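Local coordinates for beta-lactamase inhibitory protein BLIP-I (Streptomyces exfoliatus, PDB 3GMV), which inhibits beta-lactamases, probably by binding them directly as a protein inhibitor, at residues W64-S78 with P101-W115. Residues are numbered along the deposited sequence; the frame is centred on the assembly and turned at random.
With TAM (tris(hydroxyethyl)aminomethane), chain B.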
# COMPACT_ATOMS: atom_id res chain seq x y z
N TRP A 64 -1.58 -10.13 8.45
CA TRP A 64 -2.88 -9.81 7.88
C TRP A 64 -2.82 -8.50 7.09
O TRP A 64 -3.75 -8.18 6.34
CB TRP A 64 -3.96 -9.70 8.99
CG TRP A 64 -3.76 -8.54 9.90
CD1 TRP A 64 -2.97 -8.51 11.03
CD2 TRP A 64 -4.31 -7.23 9.77
NE1 TRP A 64 -2.99 -7.26 11.59
CE2 TRP A 64 -3.81 -6.45 10.84
CE3 TRP A 64 -5.17 -6.63 8.85
CZ2 TRP A 64 -4.13 -5.10 11.02
CZ3 TRP A 64 -5.51 -5.27 9.04
CH2 TRP A 64 -4.99 -4.53 10.11
N SER A 65 -1.76 -7.71 7.26
CA SER A 65 -1.73 -6.39 6.64
C SER A 65 -0.33 -6.05 6.08
O SER A 65 0.66 -6.21 6.78
CB SER A 65 -2.11 -5.33 7.67
OG SER A 65 -2.02 -4.02 7.08
N LYS A 66 -0.30 -5.55 4.85
CA LYS A 66 0.88 -4.97 4.25
C LYS A 66 0.58 -3.54 3.86
O LYS A 66 -0.48 -3.27 3.28
CB LYS A 66 1.26 -5.73 2.97
CG LYS A 66 1.60 -7.20 3.22
CD LYS A 66 1.74 -8.04 1.94
CE LYS A 66 2.85 -7.55 1.04
NZ LYS A 66 2.91 -8.41 -0.18
N ARG A 67 1.53 -2.65 4.10
CA ARG A 67 1.37 -1.27 3.65
C ARG A 67 2.74 -0.79 3.20
O ARG A 67 3.78 -1.35 3.61
CB ARG A 67 0.82 -0.36 4.78
CG ARG A 67 1.74 -0.19 6.01
CD ARG A 67 0.97 0.41 7.20
NE ARG A 67 1.82 0.54 8.38
CZ ARG A 67 2.50 1.63 8.70
NH1 ARG A 67 2.45 2.71 7.92
NH2 ARG A 67 3.24 1.66 9.80
N ASN A 68 2.75 0.23 2.35
CA ASN A 68 4.01 0.84 1.98
C ASN A 68 3.79 2.25 1.48
O ASN A 68 2.66 2.64 1.12
CB ASN A 68 4.70 0.01 0.89
CG ASN A 68 4.14 0.30 -0.50
OD1 ASN A 68 4.57 1.27 -1.15
ND2 ASN A 68 3.23 -0.56 -0.99
N GLU A 69 4.86 3.03 1.49
CA GLU A 69 4.87 4.25 0.71
C GLU A 69 6.14 4.26 -0.10
O GLU A 69 7.22 3.91 0.39
CB GLU A 69 4.81 5.49 1.59
CG GLU A 69 3.41 5.71 2.18
CD GLU A 69 3.33 7.02 2.93
OE1 GLU A 69 3.69 7.03 4.11
OE2 GLU A 69 2.92 8.03 2.32
N TYR A 70 5.98 4.60 -1.37
CA TYR A 70 7.12 4.88 -2.27
C TYR A 70 7.88 3.68 -2.80
O TYR A 70 8.87 3.86 -3.49
CB TYR A 70 8.10 5.92 -1.65
CG TYR A 70 7.44 7.08 -0.92
CD1 TYR A 70 6.35 7.74 -1.47
CD2 TYR A 70 7.91 7.50 0.32
CE1 TYR A 70 5.73 8.77 -0.80
CE2 TYR A 70 7.29 8.55 1.00
CZ TYR A 70 6.20 9.18 0.42
OH TYR A 70 5.57 10.21 1.08
N LEU A 71 7.43 2.45 -2.53
CA LEU A 71 8.12 1.30 -3.09
C LEU A 71 7.94 1.21 -4.60
O LEU A 71 8.75 0.60 -5.27
CB LEU A 71 7.63 -0.03 -2.48
CG LEU A 71 7.97 -0.22 -1.00
CD1 LEU A 71 7.42 -1.54 -0.48
CD2 LEU A 71 9.52 -0.16 -0.81
N TYR A 72 6.84 1.78 -5.10
CA TYR A 72 6.54 1.75 -6.52
C TYR A 72 6.27 3.17 -7.02
O TYR A 72 5.79 4.01 -6.28
CB TYR A 72 5.28 0.93 -6.77
CG TYR A 72 5.41 -0.49 -6.29
CD1 TYR A 72 6.02 -1.44 -7.09
CD2 TYR A 72 4.91 -0.87 -5.05
CE1 TYR A 72 6.14 -2.75 -6.65
CE2 TYR A 72 5.04 -2.17 -4.60
CZ TYR A 72 5.65 -3.10 -5.40
OH TYR A 72 5.79 -4.40 -4.96
N LYS A 73 6.60 3.43 -8.28
CA LYS A 73 6.28 4.72 -8.88
C LYS A 73 5.31 4.43 -10.03
O LYS A 73 5.46 3.44 -10.74
CB LYS A 73 7.57 5.39 -9.42
CG LYS A 73 8.53 5.86 -8.32
CD LYS A 73 9.88 6.29 -8.92
CE LYS A 73 10.94 6.42 -7.83
NZ LYS A 73 10.43 7.29 -6.73
N ALA A 74 4.33 5.28 -10.22
CA ALA A 74 3.38 5.09 -11.31
C ALA A 74 4.07 5.02 -12.65
O ALA A 74 5.03 5.74 -12.89
CB ALA A 74 2.35 6.23 -11.32
N LYS A 75 3.57 4.15 -13.51
CA LYS A 75 4.08 4.00 -14.87
C LYS A 75 3.88 5.28 -15.65
O LYS A 75 4.83 5.79 -16.30
CB LYS A 75 3.40 2.85 -15.58
CG LYS A 75 3.67 2.79 -17.09
CD LYS A 75 3.27 1.44 -17.70
CE LYS A 75 2.98 1.61 -19.21
NZ LYS A 75 2.39 0.40 -19.85
N THR A 76 2.67 5.82 -15.55
CA THR A 76 2.28 7.04 -16.25
C THR A 76 1.50 7.97 -15.34
O THR A 76 0.26 7.98 -15.38
CB THR A 76 1.43 6.70 -17.46
OG1 THR A 76 2.06 5.62 -18.18
CG2 THR A 76 1.26 7.93 -18.38
N PRO A 77 2.20 8.77 -14.51
CA PRO A 77 1.52 9.73 -13.64
C PRO A 77 0.72 10.72 -14.50
O PRO A 77 1.30 11.48 -15.29
CB PRO A 77 2.66 10.47 -12.94
CG PRO A 77 3.92 9.68 -13.23
CD PRO A 77 3.67 8.85 -14.42
N SER A 78 -0.58 10.74 -14.34
CA SER A 78 -1.41 11.48 -15.27
C SER A 78 -2.81 11.74 -14.77
O SER A 78 -3.66 12.28 -15.51
CB SER A 78 -1.49 10.71 -16.58
OG SER A 78 -2.07 9.44 -16.38
N PRO A 101 -7.06 6.42 -14.97
CA PRO A 101 -6.08 5.51 -15.65
C PRO A 101 -5.21 4.74 -14.62
O PRO A 101 -4.41 5.35 -13.87
CB PRO A 101 -5.24 6.47 -16.51
CG PRO A 101 -5.38 7.83 -15.85
CD PRO A 101 -6.75 7.85 -15.17
N LYS A 102 -5.39 3.42 -14.56
CA LYS A 102 -4.69 2.62 -13.58
C LYS A 102 -3.17 2.74 -13.69
O LYS A 102 -2.45 2.58 -12.69
CB LYS A 102 -5.13 1.15 -13.63
CG LYS A 102 -4.78 0.40 -12.36
CD LYS A 102 -5.37 -1.00 -12.35
CE LYS A 102 -4.48 -1.98 -11.60
NZ LYS A 102 -4.67 -1.89 -10.17
N ASP A 103 -2.66 3.04 -14.89
CA ASP A 103 -1.21 3.22 -15.02
C ASP A 103 -0.74 4.46 -14.27
O ASP A 103 0.47 4.69 -14.14
CB ASP A 103 -0.77 3.33 -16.50
CG ASP A 103 -0.74 2.00 -17.22
OD1 ASP A 103 -0.80 0.94 -16.57
OD2 ASP A 103 -0.65 2.02 -18.47
N SER A 104 -1.68 5.30 -13.80
CA SER A 104 -1.27 6.46 -12.99
C SER A 104 -1.18 6.14 -11.52
O SER A 104 -1.02 7.06 -10.73
CB SER A 104 -2.26 7.64 -13.16
OG SER A 104 -1.77 8.83 -12.55
N CYS A 105 -1.31 4.85 -11.16
CA CYS A 105 -1.49 4.44 -9.77
C CYS A 105 -0.62 3.25 -9.37
O CYS A 105 -0.21 2.44 -10.22
CB CYS A 105 -2.93 4.02 -9.52
SG CYS A 105 -4.17 5.24 -10.16
N VAL A 106 -0.37 3.13 -8.08
CA VAL A 106 0.37 1.99 -7.56
C VAL A 106 -0.30 1.58 -6.27
O VAL A 106 -1.05 2.35 -5.68
CB VAL A 106 1.84 2.36 -7.23
CG1 VAL A 106 2.58 2.82 -8.47
CG2 VAL A 106 1.90 3.40 -6.07
N SER A 107 0.05 0.37 -5.79
CA SER A 107 -0.43 -0.06 -4.48
C SER A 107 0.36 0.49 -3.31
O SER A 107 1.60 0.44 -3.29
CB SER A 107 -0.51 -1.59 -4.41
OG SER A 107 -1.03 -2.02 -3.16
N GLN A 108 -0.36 1.02 -2.33
CA GLN A 108 0.23 1.35 -1.04
C GLN A 108 -0.24 0.40 0.06
O GLN A 108 -0.04 0.66 1.25
CB GLN A 108 -0.08 2.82 -0.67
CG GLN A 108 0.82 3.76 -1.50
CD GLN A 108 0.77 5.18 -0.97
OE1 GLN A 108 -0.09 5.53 -0.17
NE2 GLN A 108 1.70 6.00 -1.42
N GLY A 109 -0.90 -0.68 -0.32
CA GLY A 109 -1.26 -1.62 0.74
C GLY A 109 -2.36 -2.61 0.39
O GLY A 109 -3.20 -2.35 -0.49
N GLU A 110 -2.35 -3.75 1.09
CA GLU A 110 -3.44 -4.75 0.97
C GLU A 110 -3.64 -5.35 2.36
O GLU A 110 -2.67 -5.47 3.13
CB GLU A 110 -3.09 -5.87 -0.03
CG GLU A 110 -3.04 -5.44 -1.49
CD GLU A 110 -2.71 -6.58 -2.41
OE1 GLU A 110 -2.07 -7.56 -1.96
OE2 GLU A 110 -3.07 -6.49 -3.61
N SER A 111 -4.86 -5.72 2.72
CA SER A 111 -5.03 -6.32 4.04
C SER A 111 -6.26 -7.22 4.07
O SER A 111 -7.21 -7.00 3.30
CB SER A 111 -5.13 -5.24 5.12
OG SER A 111 -6.38 -4.57 5.05
N TYR A 112 -6.18 -8.25 4.90
CA TYR A 112 -7.31 -9.12 5.22
C TYR A 112 -7.67 -8.90 6.70
O TYR A 112 -7.12 -9.56 7.58
CB TYR A 112 -6.93 -10.58 4.96
CG TYR A 112 -6.88 -10.96 3.49
CD1 TYR A 112 -8.06 -11.16 2.76
CD2 TYR A 112 -5.65 -11.15 2.84
CE1 TYR A 112 -8.03 -11.51 1.43
CE2 TYR A 112 -5.61 -11.52 1.49
CZ TYR A 112 -6.81 -11.69 0.80
OH TYR A 112 -6.76 -12.06 -0.53
N PRO A 113 -8.55 -7.94 6.98
CA PRO A 113 -8.83 -7.59 8.37
C PRO A 113 -9.45 -8.73 9.15
O PRO A 113 -9.41 -8.72 10.37
CB PRO A 113 -9.80 -6.41 8.26
CG PRO A 113 -9.69 -5.93 6.86
CD PRO A 113 -9.34 -7.13 6.04
N ASN A 114 -9.97 -9.72 8.45
CA ASN A 114 -10.62 -10.84 9.13
C ASN A 114 -9.79 -12.11 9.06
O ASN A 114 -10.29 -13.21 9.31
CB ASN A 114 -12.02 -11.03 8.52
CG ASN A 114 -12.87 -9.78 8.70
OD1 ASN A 114 -12.88 -9.18 9.78
ND2 ASN A 114 -13.56 -9.35 7.64
N TRP A 115 -8.51 -11.95 8.70
CA TRP A 115 -7.59 -13.09 8.53
C TRP A 115 -7.71 -14.06 9.70
O TRP A 115 -7.68 -13.63 10.84
CB TRP A 115 -6.12 -12.61 8.45
CG TRP A 115 -5.22 -13.78 8.14
CD1 TRP A 115 -4.54 -14.56 9.05
CD2 TRP A 115 -4.95 -14.33 6.85
NE1 TRP A 115 -3.87 -15.57 8.39
CE2 TRP A 115 -4.10 -15.45 7.05
CE3 TRP A 115 -5.33 -13.99 5.54
CZ2 TRP A 115 -3.63 -16.23 5.99
CZ3 TRP A 115 -4.86 -14.77 4.50
CH2 TRP A 115 -4.04 -15.88 4.72
C TAM B . -7.19 -7.30 13.25
C1 TAM B . -7.49 -5.84 12.98
C2 TAM B . -8.46 -8.08 13.55
C3 TAM B . -6.22 -7.41 14.41
C4 TAM B . -8.26 -5.69 11.68
C5 TAM B . -9.65 -7.57 12.73
C6 TAM B . -5.64 -8.82 14.53
N TAM B . -6.55 -7.86 12.07
O4 TAM B . -8.48 -4.28 11.45
O5 TAM B . -10.68 -7.07 13.60
O6 TAM B . -6.29 -9.69 13.60
O HOH W 1 0.50 -6.46 -1.31
O HOH W 2 3.93 2.34 -3.58
O HOH W 3 1.78 8.72 -0.09
O HOH W 4 3.68 4.97 -3.18
O HOH W 5 1.59 2.06 -12.42
O HOH W 6 0.14 4.33 -19.69
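K66 and E110 exchange backbone hydrogen bonds at the middle of the antiparallel sheet of BLIP-I, where strands 63-69 and 105-111 join the two halves of the alpha/beta fold. Next to them, R67 pairs with G109, their CA atoms 3.9 Å apart. The K66 chain bends at chi3 (61°) and carries NZ away to the carbonyls of Y8 and I11; a water links it weakly to E110 OE1. N68 places its amide between backbone N and carbonyl carbon (chi1 81°), which brings ND2 to S107 O at 3.0 Å, above the carbonyl plane; a water donates to both N68 OD1 and that same S107 O. Q108 lays CB and CG against N68 O, while its NE2 donates to two waters that lead to E69 OE2 and Y70 N; E69 OE1 is hydrogen-bonded to Y52 OH. Past the end of strand 63-69 the chain crosses V106, whose CG1 packs 3.7 Å from Y72 CB and against the backbone of K73 and A74. S104 OG accepts from S78 N, and K75 runs extended beside D103 in a long salt bridge, NZ to OD2 3.7 Å. At the other end W64 CB meets W115 CB at 3.7 Å. S65 CB lies over one face of the W64 indole, offset toward the rim; over the opposite face sits the amine of the bound tris(hydroxyethyl)aminomethane, its N above the ring centre, 3.2 Å from the plane.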